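Endonuclease 8-like L720 (Acanthamoeba polyphaga mimivirus, PDB 4MB7) is an endonuclease VIII-like protein of the formamidopyrimidine-DNA glycosylase family, with an H2TH domain and a bound zinc ion. Local coordinates at residues V1-I13 and I219-S231. Numbering follows the deposited sequence.
Sequences VEAPRIRITYEKI and IDLLYESYKFRES. With SO4 (sulfate ion), chain C.
Ile8 projects from helix 5-13 into the notch between Tyr223 and Tyr226, which stand one turn apart on helix 219-230. Its branched chain suits the hollow: CG2 sits over one face of the Tyr226 ring, 3.8 Å from the centroid in a CH-pi contact, CD1 reaches Tyr226 CG, and CG1 brushes Tyr223 CD1. A turn earlier Pro4, compact and rigid at the N-cap position, wedges between Ile219, Leu222 and Tyr223, its CD lying 3.6 Å from Leu222 CB. The N-terminal helix, also packed against strands 40-47 and 63-70, rests on the long helix 205-230 of the H2TH region, the axes of 5-13 and 219-230 approaching to 10.7 Å at 38°. Tyrosine suits position 223 because CG anti to the backbone N (chi1 -172°) lets the long ring span the gap; its OH donates to the syn lone pair of Glu11 OE1 (2.9 Å), while the Arg7 guanidinium, salt-bridged to Glu11 OE2, meets the ring obliquely as an off-centre cation-pi partner. On another flank of Ile8, Arg5, Lys12 and Arg229 gather round a sulfate ion, probably from the crystallisation liquor: Arg5 and Arg229 both donate to O3, with Arg229 NH2 at 2.8 Å, and Lys12, extended beyond CG, brings NZ within 3.0 Å of O4.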
loop_
_atom_site.group_PDB
_atom_site.type_symbol
_atom_site.label_atom_id
_atom_site.label_comp_id
_atom_site.label_asym_id
_atom_site.label_seq_id
_atom_site.Cartn_x
_atom_site.Cartn_y
_atom_site.Cartn_z
ATOM N N VAL A 1 -4.694 5.007 2.119
ATOM C CA VAL A 1 -3.247 4.921 2.286
ATOM C C VAL A 1 -2.596 4.209 1.102
ATOM O O VAL A 1 -2.965 3.086 0.758
ATOM C CB VAL A 1 -2.872 4.205 3.597
ATOM C CG1 VAL A 1 -1.367 4.024 3.693
ATOM C CG2 VAL A 1 -3.398 4.986 4.794
ATOM N N GLU A 2 -1.626 4.876 0.486
ATOM C CA GLU A 2 -0.947 4.361 -0.696
ATOM C C GLU A 2 0.552 4.595 -0.561
ATOM O O GLU A 2 0.999 5.233 0.390
ATOM C CB GLU A 2 -1.459 5.084 -1.942
ATOM C CG GLU A 2 -1.249 6.590 -1.869
ATOM C CD GLU A 2 -1.503 7.296 -3.184
ATOM O OE1 GLU A 2 -1.946 6.638 -4.147
ATOM O OE2 GLU A 2 -1.254 8.518 -3.254
ATOM N N ALA A 3 1.327 4.079 -1.512
ATOM C CA ALA A 3 2.768 4.311 -1.523
ATOM C C ALA A 3 3.058 5.814 -1.559
ATOM O O ALA A 3 2.313 6.572 -2.176
ATOM C CB ALA A 3 3.405 3.611 -2.716
ATOM N N PRO A 4 4.136 6.251 -0.889
ATOM C CA PRO A 4 5.086 5.436 -0.129
ATOM C C PRO A 4 4.782 5.413 1.369
ATOM O O PRO A 4 5.690 5.166 2.158
ATOM C CB PRO A 4 6.402 6.172 -0.364
ATOM C CG PRO A 4 5.984 7.616 -0.389
ATOM C CD PRO A 4 4.592 7.649 -0.995
ATOM N N ARG A 5 3.533 5.669 1.751
ATOM C CA ARG A 5 3.157 5.697 3.165
ATOM C C ARG A 5 3.310 4.329 3.837
ATOM O O ARG A 5 3.605 4.245 5.029
ATOM C CB ARG A 5 1.729 6.225 3.333
ATOM C CG ARG A 5 1.245 6.310 4.776
ATOM C CD ARG A 5 2.195 7.119 5.650
ATOM N NE ARG A 5 2.497 8.429 5.079
ATOM C CZ ARG A 5 3.137 9.397 5.728
ATOM N NH1 ARG A 5 3.538 9.209 6.978
ATOM N NH2 ARG A 5 3.371 10.557 5.128
ATOM N N ILE A 6 3.112 3.261 3.070
ATOM C CA ILE A 6 3.288 1.913 3.601
ATOM C C ILE A 6 4.754 1.667 3.959
ATOM O O ILE A 6 5.061 1.160 5.039
ATOM C CB ILE A 6 2.789 0.832 2.618
ATOM C CG1 ILE A 6 1.275 0.930 2.432
ATOM C CG2 ILE A 6 3.148 -0.553 3.119
ATOM C CD1 ILE A 6 0.859 1.699 1.208
ATOM N N ARG A 7 5.654 2.036 3.050
ATOM C CA ARG A 7 7.088 1.935 3.305
ATOM C C ARG A 7 7.493 2.768 4.514
ATOM O O ARG A 7 8.265 2.317 5.365
ATOM C CB ARG A 7 7.892 2.386 2.083
ATOM C CG ARG A 7 9.376 2.568 2.374
ATOM C CD ARG A 7 10.161 2.909 1.121
ATOM N NE ARG A 7 11.498 3.401 1.439
ATOM C CZ ARG A 7 12.554 3.269 0.643
ATOM N NH1 ARG A 7 12.437 2.645 -0.521
ATOM N NH2 ARG A 7 13.730 3.753 1.016
ATOM N N ILE A 8 6.964 3.985 4.584
ATOM C CA ILE A 8 7.245 4.894 5.693
ATOM C C ILE A 8 6.828 4.288 7.032
ATOM O O ILE A 8 7.571 4.356 8.014
ATOM C CB ILE A 8 6.547 6.256 5.481
ATOM C CG1 ILE A 8 7.198 7.006 4.315
ATOM C CG2 ILE A 8 6.598 7.095 6.749
ATOM C CD1 ILE A 8 6.435 8.238 3.869
ATOM N N THR A 9 5.641 3.691 7.062
ATOM C CA THR A 9 5.145 3.031 8.265
ATOM C C THR A 9 6.054 1.865 8.634
ATOM O O THR A 9 6.413 1.689 9.798
ATOM C CB THR A 9 3.707 2.516 8.068
ATOM O OG1 THR A 9 2.847 3.615 7.750
ATOM C CG2 THR A 9 3.197 1.828 9.335
ATOM N N TYR A 10 6.429 1.084 7.627
ATOM C CA TYR A 10 7.352 -0.033 7.801
ATOM C C TYR A 10 8.689 0.407 8.398
ATOM O O TYR A 10 9.196 -0.215 9.331
ATOM C CB TYR A 10 7.570 -0.742 6.460
ATOM C CG TYR A 10 8.840 -1.557 6.379
ATOM C CD1 TYR A 10 8.943 -2.785 7.018
ATOM C CD2 TYR A 10 9.930 -1.107 5.642
ATOM C CE1 TYR A 10 10.104 -3.536 6.941
ATOM C CE2 TYR A 10 11.092 -1.850 5.558
ATOM C CZ TYR A 10 11.173 -3.064 6.209
ATOM O OH TYR A 10 12.328 -3.807 6.126
ATOM N N GLU A 11 9.250 1.486 7.863
ATOM C CA GLU A 11 10.533 1.989 8.344
ATOM C C GLU A 11 10.449 2.491 9.785
ATOM O O GLU A 11 11.433 2.444 10.521
ATOM C CB GLU A 11 11.062 3.092 7.419
ATOM C CG GLU A 11 11.447 2.590 6.030
ATOM C CD GLU A 11 11.870 3.709 5.097
ATOM O OE1 GLU A 11 11.523 4.878 5.367
ATOM O OE2 GLU A 11 12.555 3.419 4.093
ATOM N N LYS A 12 9.269 2.952 10.186
ATOM C CA LYS A 12 9.073 3.474 11.536
ATOM C C LYS A 12 8.945 2.385 12.601
ATOM O O LYS A 12 9.296 2.605 13.756
ATOM C CB LYS A 12 7.846 4.390 11.593
ATOM C CG LYS A 12 8.059 5.774 10.997
ATOM C CD LYS A 12 6.791 6.609 11.092
ATOM C CE LYS A 12 6.987 7.996 10.501
ATOM N NZ LYS A 12 5.738 8.806 10.570
ATOM N N ILE A 13 8.442 1.215 12.219
ATOM C CA ILE A 13 8.126 0.186 13.209
ATOM C C ILE A 13 9.026 -1.048 13.159
ATOM O O ILE A 13 8.983 -1.884 14.062
ATOM C CB ILE A 13 6.659 -0.277 13.085
ATOM C CG1 ILE A 13 6.448 -1.020 11.765
ATOM C CG2 ILE A 13 5.713 0.909 13.195
ATOM C CD1 ILE A 13 4.996 -1.298 11.446
ATOM N N ILE A 219 6.050 9.165 -6.417
ATOM C CA ILE A 219 6.339 8.413 -5.200
ATOM C C ILE A 219 7.631 8.916 -4.557
ATOM O O ILE A 219 7.708 9.074 -3.337
ATOM C CB ILE A 219 6.434 6.899 -5.478
ATOM C CG1 ILE A 219 5.054 6.341 -5.829
ATOM C CG2 ILE A 219 7.008 6.160 -4.272
ATOM C CD1 ILE A 219 5.080 4.907 -6.315
ATOM N N ASP A 220 8.636 9.182 -5.388
ATOM C CA ASP A 220 9.899 9.746 -4.916
ATOM C C ASP A 220 9.689 11.110 -4.263
ATOM O O ASP A 220 10.280 11.406 -3.224
ATOM C CB ASP A 220 10.895 9.889 -6.070
ATOM C CG ASP A 220 11.426 8.556 -6.558
ATOM O OD1 ASP A 220 11.352 7.561 -5.805
ATOM O OD2 ASP A 220 11.928 8.512 -7.702
ATOM N N LEU A 221 8.856 11.937 -4.889
ATOM C CA LEU A 221 8.556 13.267 -4.372
ATOM C C LEU A 221 7.832 13.191 -3.032
ATOM O O LEU A 221 8.144 13.937 -2.108
ATOM C CB LEU A 221 7.715 14.062 -5.374
ATOM C CG LEU A 221 8.417 14.538 -6.648
ATOM C CD1 LEU A 221 7.421 15.197 -7.592
ATOM C CD2 LEU A 221 9.546 15.496 -6.307
ATOM N N LEU A 222 6.861 12.286 -2.936
ATOM C CA LEU A 222 6.132 12.080 -1.691
ATOM C C LEU A 222 7.062 11.595 -0.587
ATOM O O LEU A 222 6.938 12.010 0.564
ATOM C CB LEU A 222 4.988 11.086 -1.895
ATOM C CG LEU A 222 3.756 11.617 -2.628
ATOM C CD1 LEU A 222 2.870 10.473 -3.081
ATOM C CD2 LEU A 222 2.980 12.570 -1.732
ATOM N N TYR A 223 7.999 10.722 -0.939
ATOM C CA TYR A 223 8.948 10.209 0.041
ATOM C C TYR A 223 9.927 11.293 0.477
ATOM O O TYR A 223 10.275 11.393 1.653
ATOM C CB TYR A 223 9.705 8.998 -0.503
ATOM C CG TYR A 223 10.564 8.318 0.537
ATOM C CD1 TYR A 223 9.990 7.540 1.535
ATOM C CD2 TYR A 223 11.944 8.454 0.525
ATOM C CE1 TYR A 223 10.770 6.916 2.493
ATOM C CE2 TYR A 223 12.732 7.834 1.477
ATOM C CZ TYR A 223 12.139 7.066 2.457
ATOM O OH TYR A 223 12.918 6.447 3.406
ATOM N N GLU A 224 10.364 12.105 -0.480
ATOM C CA GLU A 224 11.274 13.208 -0.194
ATOM C C GLU A 224 10.605 14.248 0.701
ATOM O O GLU A 224 11.252 14.847 1.558
ATOM C CB GLU A 224 11.761 13.855 -1.497
ATOM C CG GLU A 224 12.757 14.994 -1.309
ATOM C CD GLU A 224 14.142 14.520 -0.895
ATOM O OE1 GLU A 224 14.358 13.294 -0.785
ATOM O OE2 GLU A 224 15.022 15.380 -0.686
ATOM N N SER A 225 9.307 14.450 0.497
ATOM C CA SER A 225 8.540 15.383 1.313
ATOM C C SER A 225 8.510 14.922 2.766
ATOM O O SER A 225 8.555 15.735 3.687
ATOM C CB SER A 225 7.115 15.525 0.775
ATOM O OG SER A 225 6.382 14.326 0.957
ATOM N N TYR A 226 8.435 13.608 2.957
ATOM C CA TYR A 226 8.471 13.013 4.287
ATOM C C TYR A 226 9.835 13.198 4.939
ATOM O O TYR A 226 9.930 13.499 6.130
ATOM C CB TYR A 226 8.119 11.524 4.217
ATOM C CG TYR A 226 8.601 10.723 5.406
ATOM C CD1 TYR A 226 7.942 10.791 6.626
ATOM C CD2 TYR A 226 9.712 9.895 5.307
ATOM C CE1 TYR A 226 8.378 10.059 7.716
ATOM C CE2 TYR A 226 10.157 9.160 6.391
ATOM C CZ TYR A 226 9.485 9.245 7.592
ATOM O OH TYR A 226 9.921 8.516 8.674
ATOM N N LYS A 227 10.891 13.009 4.151
ATOM C CA LYS A 227 12.255 13.173 4.642
ATOM C C LYS A 227 12.512 14.610 5.087
ATOM O O LYS A 227 13.266 14.853 6.030
ATOM C CB LYS A 227 13.267 12.763 3.570
ATOM C CG LYS A 227 13.239 11.284 3.226
ATOM C CD LYS A 227 13.558 10.433 4.445
ATOM N N PHE A 228 11.881 15.558 4.402
ATOM C CA PHE A 228 11.982 16.966 4.767
ATOM C C PHE A 228 11.278 17.248 6.090
ATOM O O PHE A 228 11.839 17.896 6.975
ATOM C CB PHE A 228 11.390 17.848 3.665
ATOM C CG PHE A 228 12.404 18.339 2.674
ATOM C CD1 PHE A 228 13.092 17.450 1.865
ATOM C CD2 PHE A 228 12.668 19.692 2.549
ATOM C CE1 PHE A 228 14.027 17.903 0.952
ATOM C CE2 PHE A 228 13.601 20.151 1.639
ATOM C CZ PHE A 228 14.281 19.255 0.839
ATOM N N ARG A 229 10.068 16.736 6.222
ATOM C CA ARG A 229 9.273 16.935 7.417
ATOM C C ARG A 229 9.982 16.356 8.626
ATOM O O ARG A 229 9.939 16.926 9.699
ATOM C CB ARG A 229 7.904 16.287 7.256
ATOM C CG ARG A 229 7.034 16.992 6.240
ATOM C CD ARG A 229 5.593 16.538 6.321
ATOM N NE ARG A 229 5.426 15.125 6.011
ATOM C CZ ARG A 229 5.277 14.626 4.785
ATOM N NH1 ARG A 229 5.283 15.423 3.727
ATOM N NH2 ARG A 229 5.120 13.321 4.626
ATOM N N GLU A 230 10.639 15.233 8.432
ATOM C CA GLU A 230 11.298 14.568 9.528
ATOM C C GLU A 230 12.393 15.431 10.116
ATOM O O GLU A 230 12.687 15.346 11.290
ATOM C CB GLU A 230 11.796 13.180 9.129
ATOM C CG GLU A 230 10.694 12.179 8.778
ATOM C CD GLU A 230 9.676 11.933 9.890
ATOM O OE1 GLU A 230 10.079 11.852 11.066
ATOM O OE2 GLU A 230 8.476 11.822 9.596
ATOM N N SER A 231 13.021 16.235 9.279
ATOM C CA SER A 231 14.110 17.098 9.723
ATOM C C SER A 231 13.634 18.526 9.992
ATOM O O SER A 231 14.442 19.447 10.109
ATOM C CB SER A 231 15.256 17.094 8.709
ATOM O OG SER A 231 14.825 17.565 7.446
HETATM S S SO4 C . 4.730 12.620 8.656
HETATM O O1 SO4 C . 5.877 13.503 8.939
HETATM O O2 SO4 C . 3.620 13.008 9.543
HETATM O O3 SO4 C . 4.323 12.818 7.250
HETATM O O4 SO4 C . 5.098 11.221 8.921
HETATM O O HOH W 1 12.021 6.503 7.282
#